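Local coordinates for beta-catenin homolog sys-1 (Caenorhabditis elegans, PDB 3C2G), which acts as a beta-catenin-like transcription coregulator in the Wnt asymmetry pathway, binding the TCF factor POP-1 directly to activate or repress target genes, at residues R583-W587 against S614-E618; H215-P219 against V281-G285; L409-P414 against L470-F476. All coordinates share one frame; numbering follows the deposited sequence.

How the interactions relate
The three contacts follow one another along an all-helical armadillo chain without nesting or crossing. From the N terminus, interaction 2 comes first: the loop after helix 202-210 meets the end of helix 274-282, closing 61 intervening residues. Interaction 3 follows, bringing the loop after helix 388-409 against the end of helix 457-472 and closing 55 residues. Interaction 1 is last, near the C terminus, where the short helix 583-586 meets the tail that leaves helix 603-613, closing 26. The centre of interaction 3 lies about 36 Å from that of each of the others, whereas the centres of interactions 1 and 2 are about 63 Å apart. Each ties together a separate part of the elongated fold.

Interaction 1 of 3, residues R583-W587 against S614-E618; sequences RADIW and SRFPE
A584 O faces carbons of F616 and P617. F616 CD1 lies 3.4 Å from A584 O, and F616 CE1 and P617 CD also border that oxygen. No donor of the tail reaches it, so these are van der Waals contacts to a polar atom. The methyl of the same residue supplies a second approach: A584 CB stands above one face of the F616 ring, offset toward its rim, at 4.2 Å from the plane. A584 CB also meets R615 O at 3.7 Å. F616 is brought here by its first torsion (chi1 -69°), which sets CG opposite its own carbonyl carbon and swings the ring back to the helix. The ring's far end, CZ, then meets the edge of the W587 indole near its plane, with 4.2 Å between F616 CZ and W587 CE3. W587 N donates to R583 O at 2.9 Å, in the turn that ends the helix. R583 O also lies over one indole face, offset toward the rim.

Beside this patch D585 OD1 approaches P617 CG to 3.2 Å, a carboxylate oxygen against a ring methylene. A glycine in place of P617 would probably leave D585 OD1 without its carbon neighbour and let the backbone after F616 turn more freely. Outside partners add polar ties: R615 NE forms a salt bridge with D574 of helix 563-579, and P617 O receives a weak hydrogen bond from R591.

The contact joins helix 583-586 to the tail beyond helix 603-613, at the C-terminal end of the armadillo domain. Its 227 Å² of buried surface rests on apolar contacts of F616 with A584 and W587 and on carbon-to-oxygen approaches, which implies that directional bonding between the two segments contributes little.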
loop_
_atom_site.group_PDB
_atom_site.type_symbol
_atom_site.label_atom_id
_atom_site.label_comp_id
_atom_site.label_asym_id
_atom_site.label_seq_id
_atom_site.Cartn_x
_atom_site.Cartn_y
_atom_site.Cartn_z
ATOM N N ARG A 583 24.022 43.379 8.341
ATOM C CA ARG A 583 22.874 42.542 8.714
ATOM C C ARG A 583 22.717 42.400 10.225
ATOM O O ARG A 583 21.611 42.150 10.718
ATOM C CB ARG A 583 22.943 41.165 8.063
ATOM C CG ARG A 583 22.427 41.153 6.665
ATOM C CD ARG A 583 22.405 39.766 6.101
ATOM N NE ARG A 583 22.716 39.830 4.680
ATOM C CZ ARG A 583 22.674 38.808 3.840
ATOM N NH1 ARG A 583 22.320 37.592 4.252
ATOM N NH2 ARG A 583 22.996 39.013 2.574
ATOM N N ALA A 584 23.821 42.582 10.948
ATOM C CA ALA A 584 23.808 42.523 12.404
ATOM C C ALA A 584 22.942 43.617 13.013
ATOM O O ALA A 584 22.238 43.384 13.993
ATOM C CB ALA A 584 25.233 42.596 12.950
ATOM N N ASP A 585 22.985 44.807 12.430
ATOM C CA ASP A 585 22.179 45.923 12.909
ATOM C C ASP A 585 20.718 45.825 12.477
ATOM O O ASP A 585 19.820 46.357 13.136
ATOM C CB ASP A 585 22.787 47.230 12.425
ATOM C CG ASP A 585 24.241 47.365 12.826
ATOM O OD1 ASP A 585 24.513 48.144 13.772
ATOM O OD2 ASP A 585 25.098 46.672 12.213
ATOM N N ILE A 586 20.490 45.145 11.362
ATOM C CA ILE A 586 19.157 45.016 10.795
ATOM C C ILE A 586 18.357 43.896 11.456
ATOM O O ILE A 586 17.158 44.051 11.677
ATOM C CB ILE A 586 19.232 44.803 9.283
ATOM C CG1 ILE A 586 19.988 45.972 8.647
ATOM C CG2 ILE A 586 17.839 44.647 8.683
ATOM C CD1 ILE A 586 20.466 45.702 7.229
ATOM N N TRP A 587 19.023 42.783 11.778
ATOM C CA TRP A 587 18.351 41.653 12.416
ATOM C C TRP A 587 17.788 42.045 13.767
ATOM O O TRP A 587 18.232 43.006 14.377
ATOM C CB TRP A 587 19.285 40.457 12.596
ATOM C CG TRP A 587 19.630 39.755 11.335
ATOM C CD1 TRP A 587 18.999 39.868 10.145
ATOM C CD2 TRP A 587 20.674 38.798 11.149
ATOM N NE1 TRP A 587 19.588 39.064 9.221
ATOM C CE2 TRP A 587 20.620 38.387 9.810
ATOM C CE3 TRP A 587 21.650 38.247 11.985
ATOM C CZ2 TRP A 587 21.513 37.450 9.273
ATOM C CZ3 TRP A 587 22.542 37.303 11.453
ATOM C CH2 TRP A 587 22.463 36.920 10.111
ATOM N N SER A 614 29.988 39.187 19.527
ATOM C CA SER A 614 30.818 40.358 19.242
ATOM C C SER A 614 30.438 41.110 17.960
ATOM O O SER A 614 30.914 42.219 17.728
ATOM C CB SER A 614 32.300 39.969 19.198
ATOM O OG SER A 614 32.604 39.249 18.013
ATOM N N ARG A 615 29.588 40.508 17.134
ATOM C CA ARG A 615 29.174 41.120 15.867
ATOM C C ARG A 615 28.147 42.237 16.057
ATOM O O ARG A 615 28.066 43.162 15.239
ATOM C CB ARG A 615 28.585 40.073 14.917
ATOM C CG ARG A 615 29.462 38.865 14.647
ATOM C CD ARG A 615 30.384 39.072 13.477
ATOM N NE ARG A 615 31.073 37.831 13.141
ATOM C CZ ARG A 615 32.120 37.752 12.328
ATOM N NH1 ARG A 615 32.607 38.850 11.765
ATOM N NH2 ARG A 615 32.680 36.575 12.079
ATOM N N PHE A 616 27.378 42.152 17.136
ATOM C CA PHE A 616 26.213 43.012 17.325
ATOM C C PHE A 616 26.509 44.359 17.979
ATOM O O PHE A 616 27.513 44.501 18.675
ATOM C CB PHE A 616 25.130 42.239 18.086
ATOM C CG PHE A 616 24.527 41.135 17.277
ATOM C CD1 PHE A 616 23.367 41.355 16.542
ATOM C CD2 PHE A 616 25.150 39.894 17.201
ATOM C CE1 PHE A 616 22.825 40.351 15.764
ATOM C CE2 PHE A 616 24.618 38.888 16.428
ATOM C CZ PHE A 616 23.451 39.112 15.705
ATOM N N PRO A 617 25.641 45.365 17.747
ATOM C CA PRO A 617 25.800 46.621 18.488
ATOM C C PRO A 617 25.763 46.391 20.006
ATOM O O PRO A 617 25.280 45.352 20.473
ATOM C CB PRO A 617 24.595 47.454 18.038
ATOM C CG PRO A 617 24.208 46.885 16.732
ATOM C CD PRO A 617 24.504 45.424 16.808
ATOM N N GLU A 618 26.285 47.354 20.762
ATOM C CA GLU A 618 26.329 47.245 22.220
ATOM C C GLU A 618 24.955 47.489 22.850
ATOM O O GLU A 618 24.664 46.968 23.933
ATOM C CB GLU A 618 27.394 48.181 22.816
ATOM C CG GLU A 618 27.829 47.811 24.245
ATOM C CD GLU A 618 28.006 46.299 24.443
ATOM O OE1 GLU A 618 28.909 45.703 23.812
ATOM O OE2 GLU A 618 27.231 45.710 25.229
#

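Interaction 2 of 3, residues H215-P219 against V281-G285; sequences HDQPP and VRSDG
R282 reaches from the end of helix 274-282 to three successive backbone carbonyls of the segment 215-219. CB points toward that segment, and the chain runs extended through CG to CD; CB, CG and CD make no contact below 4.2 Å with the segment 215-219. A bend at chi3 (-41°) then turns NE and the guanidinium to the loop. R282 CZ comes within 3.9 Å of Q217 O, and R282 NH1 stands at the same distance from H215 O, neither of them a bond. The tip, NH2, carries the polar contact. R282 NH2 donates to Q217 O at 2.7 Å with an N-H...O angle of 131°, so the bond is short but bent. Q217 O lies close to the guanidinium plane, whereas the donor stands 45° out of the Q217 carbonyl plane and thus off its lone pairs. A second, weak bond links R282 NH2 to H215 O at 3.4 Å. D216 O sits over one guanidinium face. Several carbonyl oxygens round one cationic group probably stabilise its charge and hold the loop's curve.

P219 completes the contact. P219 CG lies 3.5 Å from S283 OG, whose hydroxyl is hydrogen-bonded to G279 O in the helix. The positive phi of D284 marks the Schellman motif that ends this helix just beyond R282.

Among the neighbouring helices, W210 of helix 202-210 stacks with H215 and also touches P219 and R282, while S283 rests on I225 and I226 of helix 224-239; strands are absent from this all-helical fold.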
loop_
_atom_site.group_PDB
_atom_site.type_symbol
_atom_site.label_atom_id
_atom_site.label_comp_id
_atom_site.label_asym_id
_atom_site.label_seq_id
_atom_site.Cartn_x
_atom_site.Cartn_y
_atom_site.Cartn_z
ATOM N N HIS A 215 5.650 -16.504 15.820
ATOM C CA HIS A 215 5.893 -15.564 14.720
ATOM C C HIS A 215 7.335 -15.561 14.198
ATOM O O HIS A 215 7.618 -14.926 13.182
ATOM C CB HIS A 215 5.487 -14.142 15.126
ATOM C CG HIS A 215 4.010 -13.954 15.303
ATOM N ND1 HIS A 215 3.415 -12.710 15.295
ATOM C CD2 HIS A 215 3.008 -14.849 15.480
ATOM C CE1 HIS A 215 2.115 -12.845 15.472
ATOM N NE2 HIS A 215 1.842 -14.133 15.589
ATOM N N ASP A 216 8.232 -16.268 14.880
ATOM C CA ASP A 216 9.622 -16.393 14.427
ATOM C C ASP A 216 9.877 -17.709 13.685
ATOM O O ASP A 216 10.906 -17.866 13.026
ATOM C CB ASP A 216 10.601 -16.235 15.602
ATOM C CG ASP A 216 10.386 -17.285 16.695
ATOM O OD1 ASP A 216 9.830 -16.923 17.753
ATOM O OD2 ASP A 216 10.757 -18.468 16.492
ATOM N N GLN A 217 8.945 -18.653 13.808
ATOM C CA GLN A 217 9.003 -19.911 13.062
ATOM C C GLN A 217 8.651 -19.677 11.583
ATOM O O GLN A 217 8.097 -18.631 11.237
ATOM C CB GLN A 217 8.023 -20.935 13.647
ATOM C CG GLN A 217 8.220 -21.266 15.113
ATOM C CD GLN A 217 9.208 -22.385 15.357
ATOM O OE1 GLN A 217 10.416 -22.211 15.202
ATOM N NE2 GLN A 217 8.697 -23.540 15.767
ATOM N N PRO A 218 8.970 -20.654 10.710
ATOM C CA PRO A 218 8.480 -20.602 9.333
ATOM C C PRO A 218 6.953 -20.649 9.334
ATOM O O PRO A 218 6.379 -21.529 9.980
ATOM C CB PRO A 218 9.040 -21.890 8.710
ATOM C CG PRO A 218 10.195 -22.267 9.573
ATOM C CD PRO A 218 9.808 -21.844 10.949
ATOM N N PRO A 219 6.290 -19.697 8.644
ATOM C CA PRO A 219 4.832 -19.732 8.609
ATOM C C PRO A 219 4.335 -21.134 8.269
ATOM O O PRO A 219 4.882 -21.780 7.371
ATOM C CB PRO A 219 4.487 -18.742 7.502
ATOM C CG PRO A 219 5.596 -17.771 7.541
ATOM C CD PRO A 219 6.825 -18.556 7.879
ATOM N N VAL A 281 8.459 -12.971 3.437
ATOM C CA VAL A 281 9.770 -12.952 2.820
ATOM C C VAL A 281 10.569 -14.224 3.109
ATOM O O VAL A 281 11.261 -14.711 2.232
ATOM C CB VAL A 281 10.548 -11.686 3.188
ATOM C CG1 VAL A 281 11.993 -11.740 2.642
ATOM C CG2 VAL A 281 9.801 -10.439 2.674
ATOM N N ARG A 282 10.461 -14.783 4.308
ATOM C CA ARG A 282 11.143 -16.045 4.614
ATOM C C ARG A 282 10.517 -17.235 3.872
ATOM O O ARG A 282 11.144 -18.278 3.712
ATOM C CB ARG A 282 11.211 -16.302 6.139
ATOM C CG ARG A 282 11.842 -15.141 6.969
ATOM C CD ARG A 282 12.004 -15.398 8.496
ATOM N NE ARG A 282 10.869 -16.080 9.138
ATOM C CZ ARG A 282 9.883 -15.493 9.832
ATOM N NH1 ARG A 282 9.833 -14.171 10.000
ATOM N NH2 ARG A 282 8.926 -16.244 10.370
ATOM N N SER A 283 9.283 -17.085 3.405
ATOM C CA SER A 283 8.624 -18.146 2.631
ATOM C C SER A 283 8.805 -17.937 1.122
ATOM O O SER A 283 8.131 -18.568 0.317
ATOM C CB SER A 283 7.148 -18.206 2.979
ATOM O OG SER A 283 6.971 -18.045 4.379
ATOM N N ASP A 284 9.714 -17.032 0.759
ATOM C CA ASP A 284 10.108 -16.782 -0.631
ATOM C C ASP A 284 9.068 -15.998 -1.433
ATOM O O ASP A 284 8.998 -16.084 -2.662
ATOM C CB ASP A 284 10.542 -18.077 -1.324
ATOM C CG ASP A 284 11.972 -18.460 -0.970
ATOM O OD1 ASP A 284 12.734 -17.562 -0.544
ATOM O OD2 ASP A 284 12.335 -19.649 -1.105
ATOM N N GLY A 285 8.293 -15.204 -0.707
ATOM C CA GLY A 285 7.254 -14.405 -1.307
ATOM C C GLY A 285 7.750 -13.472 -2.392
ATOM O O GLY A 285 7.122 -13.352 -3.447
#

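Interaction 3 of 3, residues L409-P414 against L470-F476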
loop_
_atom_site.group_PDB
_atom_site.type_symbol
_atom_site.label_atom_id
_atom_site.label_comp_id
_atom_site.label_asym_id
_atom_site.label_seq_id
_atom_site.Cartn_x
_atom_site.Cartn_y
_atom_site.Cartn_z
ATOM N N LEU A 409 24.926 7.097 -1.176
ATOM C CA LEU A 409 26.012 8.059 -0.977
ATOM C C LEU A 409 26.688 7.953 0.392
ATOM O O LEU A 409 27.823 8.379 0.549
ATOM C CB LEU A 409 25.554 9.491 -1.275
ATOM C CG LEU A 409 25.128 9.786 -2.719
ATOM C CD1 LEU A 409 24.417 11.137 -2.866
ATOM C CD2 LEU A 409 26.298 9.683 -3.684
HETATM N N MSE A 410 25.998 7.358 1.357
HETATM C CA MSE A 410 26.552 7.116 2.688
HETATM C C MSE A 410 27.883 6.374 2.637
HETATM O O MSE A 410 28.851 6.783 3.287
HETATM C CB MSE A 410 25.554 6.328 3.534
HETATM C CG MSE A 410 24.157 6.917 3.533
HETATM SE SE MSE A 410 23.827 8.258 4.928
HETATM C CE MSE A 410 25.401 9.426 4.775
HETATM N N MSE A 411 27.922 5.298 1.848
HETATM C CA MSE A 411 29.126 4.490 1.629
HETATM C C MSE A 411 30.417 5.300 1.515
HETATM O O MSE A 411 31.438 4.926 2.067
HETATM C CB MSE A 411 28.981 3.668 0.346
HETATM C CG MSE A 411 27.922 2.578 0.378
HETATM SE SE MSE A 411 27.617 1.833 -1.421
HETATM C CE MSE A 411 29.443 1.225 -1.846
ATOM N N TRP A 412 30.358 6.412 0.795
ATOM C CA TRP A 412 31.559 7.064 0.296
ATOM C C TRP A 412 31.932 8.351 0.997
ATOM O O TRP A 412 32.918 8.990 0.629
ATOM C CB TRP A 412 31.413 7.320 -1.198
ATOM C CG TRP A 412 31.158 6.086 -1.948
ATOM C CD1 TRP A 412 31.922 4.964 -1.948
ATOM C CD2 TRP A 412 30.051 5.822 -2.813
ATOM N NE1 TRP A 412 31.368 4.017 -2.761
ATOM C CE2 TRP A 412 30.217 4.517 -3.310
ATOM C CE3 TRP A 412 28.936 6.567 -3.222
ATOM C CZ2 TRP A 412 29.316 3.934 -4.198
ATOM C CZ3 TRP A 412 28.043 5.987 -4.106
ATOM C CH2 TRP A 412 28.236 4.682 -4.583
ATOM N N ILE A 413 31.149 8.735 1.994
ATOM C CA ILE A 413 31.450 9.935 2.752
ATOM C C ILE A 413 32.253 9.540 3.991
ATOM O O ILE A 413 31.830 8.656 4.746
ATOM C CB ILE A 413 30.177 10.738 3.084
ATOM C CG1 ILE A 413 29.457 11.108 1.781
ATOM C CG2 ILE A 413 30.520 12.010 3.855
ATOM C CD1 ILE A 413 28.017 11.496 1.938
ATOM N N PRO A 414 33.435 10.168 4.171
ATOM C CA PRO A 414 34.368 9.887 5.269
ATOM C C PRO A 414 33.700 9.889 6.636
ATOM O O PRO A 414 33.254 10.932 7.102
ATOM C CB PRO A 414 35.385 11.040 5.176
ATOM C CG PRO A 414 34.780 12.042 4.222
ATOM C CD PRO A 414 33.969 11.219 3.285
ATOM N N LEU A 470 24.578 15.448 0.713
ATOM C CA LEU A 470 25.406 14.260 0.526
ATOM C C LEU A 470 26.281 14.303 -0.729
ATOM O O LEU A 470 27.444 13.895 -0.687
ATOM C CB LEU A 470 24.547 13.002 0.527
ATOM C CG LEU A 470 23.772 12.735 1.817
ATOM C CD1 LEU A 470 22.909 11.474 1.680
ATOM C CD2 LEU A 470 24.704 12.646 3.025
ATOM N N LEU A 471 25.729 14.778 -1.843
ATOM C CA LEU A 471 26.513 14.926 -3.064
ATOM C C LEU A 471 27.733 15.818 -2.833
ATOM O O LEU A 471 28.834 15.474 -3.242
ATOM C CB LEU A 471 25.673 15.472 -4.210
ATOM C CG LEU A 471 24.812 14.442 -4.933
ATOM C CD1 LEU A 471 23.778 15.142 -5.810
ATOM C CD2 LEU A 471 25.647 13.452 -5.746
ATOM N N LEU A 472 27.537 16.939 -2.147
ATOM C CA LEU A 472 28.606 17.912 -1.962
ATOM C C LEU A 472 29.624 17.456 -0.927
ATOM O O LEU A 472 30.705 18.006 -0.864
ATOM C CB LEU A 472 28.061 19.299 -1.603
ATOM C CG LEU A 472 27.122 20.004 -2.587
ATOM C CD1 LEU A 472 26.623 21.267 -1.954
ATOM C CD2 LEU A 472 27.753 20.316 -3.939
ATOM N N ARG A 473 29.291 16.447 -0.134
ATOM C CA ARG A 473 30.230 15.907 0.844
ATOM C C ARG A 473 30.940 14.675 0.308
ATOM O O ARG A 473 31.737 14.052 1.006
ATOM C CB ARG A 473 29.515 15.570 2.143
ATOM C CG ARG A 473 29.258 16.770 3.019
ATOM C CD ARG A 473 28.268 16.443 4.113
ATOM N NE ARG A 473 28.843 15.560 5.121
ATOM C CZ ARG A 473 28.132 14.829 5.979
ATOM N NH1 ARG A 473 26.798 14.870 5.954
ATOM N NH2 ARG A 473 28.762 14.052 6.865
ATOM N N THR A 474 30.640 14.327 -0.938
ATOM C CA THR A 474 31.233 13.173 -1.600
ATOM C C THR A 474 32.505 13.628 -2.317
ATOM O O THR A 474 32.438 14.445 -3.231
ATOM C CB THR A 474 30.230 12.560 -2.596
ATOM O OG1 THR A 474 29.107 12.055 -1.873
ATOM C CG2 THR A 474 30.845 11.444 -3.364
ATOM N N PRO A 475 33.661 13.094 -1.902
ATOM C CA PRO A 475 35.001 13.543 -2.318
ATOM C C PRO A 475 35.214 13.609 -3.833
ATOM O O PRO A 475 35.745 14.602 -4.324
ATOM C CB PRO A 475 35.930 12.488 -1.702
ATOM C CG PRO A 475 35.184 11.984 -0.519
ATOM C CD PRO A 475 33.738 11.963 -0.959
ATOM N N PHE A 476 34.802 12.579 -4.567
ATOM C CA PHE A 476 35.024 12.555 -6.015
ATOM C C PHE A 476 34.037 13.388 -6.827
ATOM O O PHE A 476 34.185 13.501 -8.039
ATOM C CB PHE A 476 35.017 11.125 -6.543
ATOM C CG PHE A 476 33.702 10.429 -6.382
ATOM C CD1 PHE A 476 32.695 10.592 -7.330
ATOM C CD2 PHE A 476 33.470 9.602 -5.286
ATOM C CE1 PHE A 476 31.473 9.940 -7.174
ATOM C CE2 PHE A 476 32.254 8.943 -5.139
ATOM C CZ PHE A 476 31.258 9.110 -6.080
#
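I413 and L470 lead the first shell. I413 CD1 meets L470 CD2 at 3.7 Å, the two side chains crossing at about a right angle. L470 CD2 is also touched by CE of M410, present as selenomethionine: its CB points away from the partner segment, but bends at chi2 (-89°) and chi3 carry the methyl back. L409 CD1 in turn lies 3.9 Å from L470 CB and equally close to L471 CD2. The other branch of I413, CG2, rests beside R473 O and the guanidinium NH2. P475 CD packs on W412 O at 3.5 Å, while W412 CB meets the F476 ring at its edge, 4.3 Å from F476 CE2.

A second shell fixes the turn that presents these groups. T474 OG1 donates to L470 O at 2.7 Å, and R473 N reaches the same oxygen from the opposite face of its carbonyl plane. I413 CD1 also approaches L470 O to 3.6 Å. One face of the F476 ring takes T474 CG2, offset toward the rim.

M410 also packs on an acidic side chain of the bound peptide, which places this contact beside the ligand. In the armadillo domain it joins the loop after helix 388-409 to the C-terminal end of helix 457-472, among helices 425-432 (V431 on L409 and W412), 357-365 and 515-535 and adjoining loops, with no strand nearby.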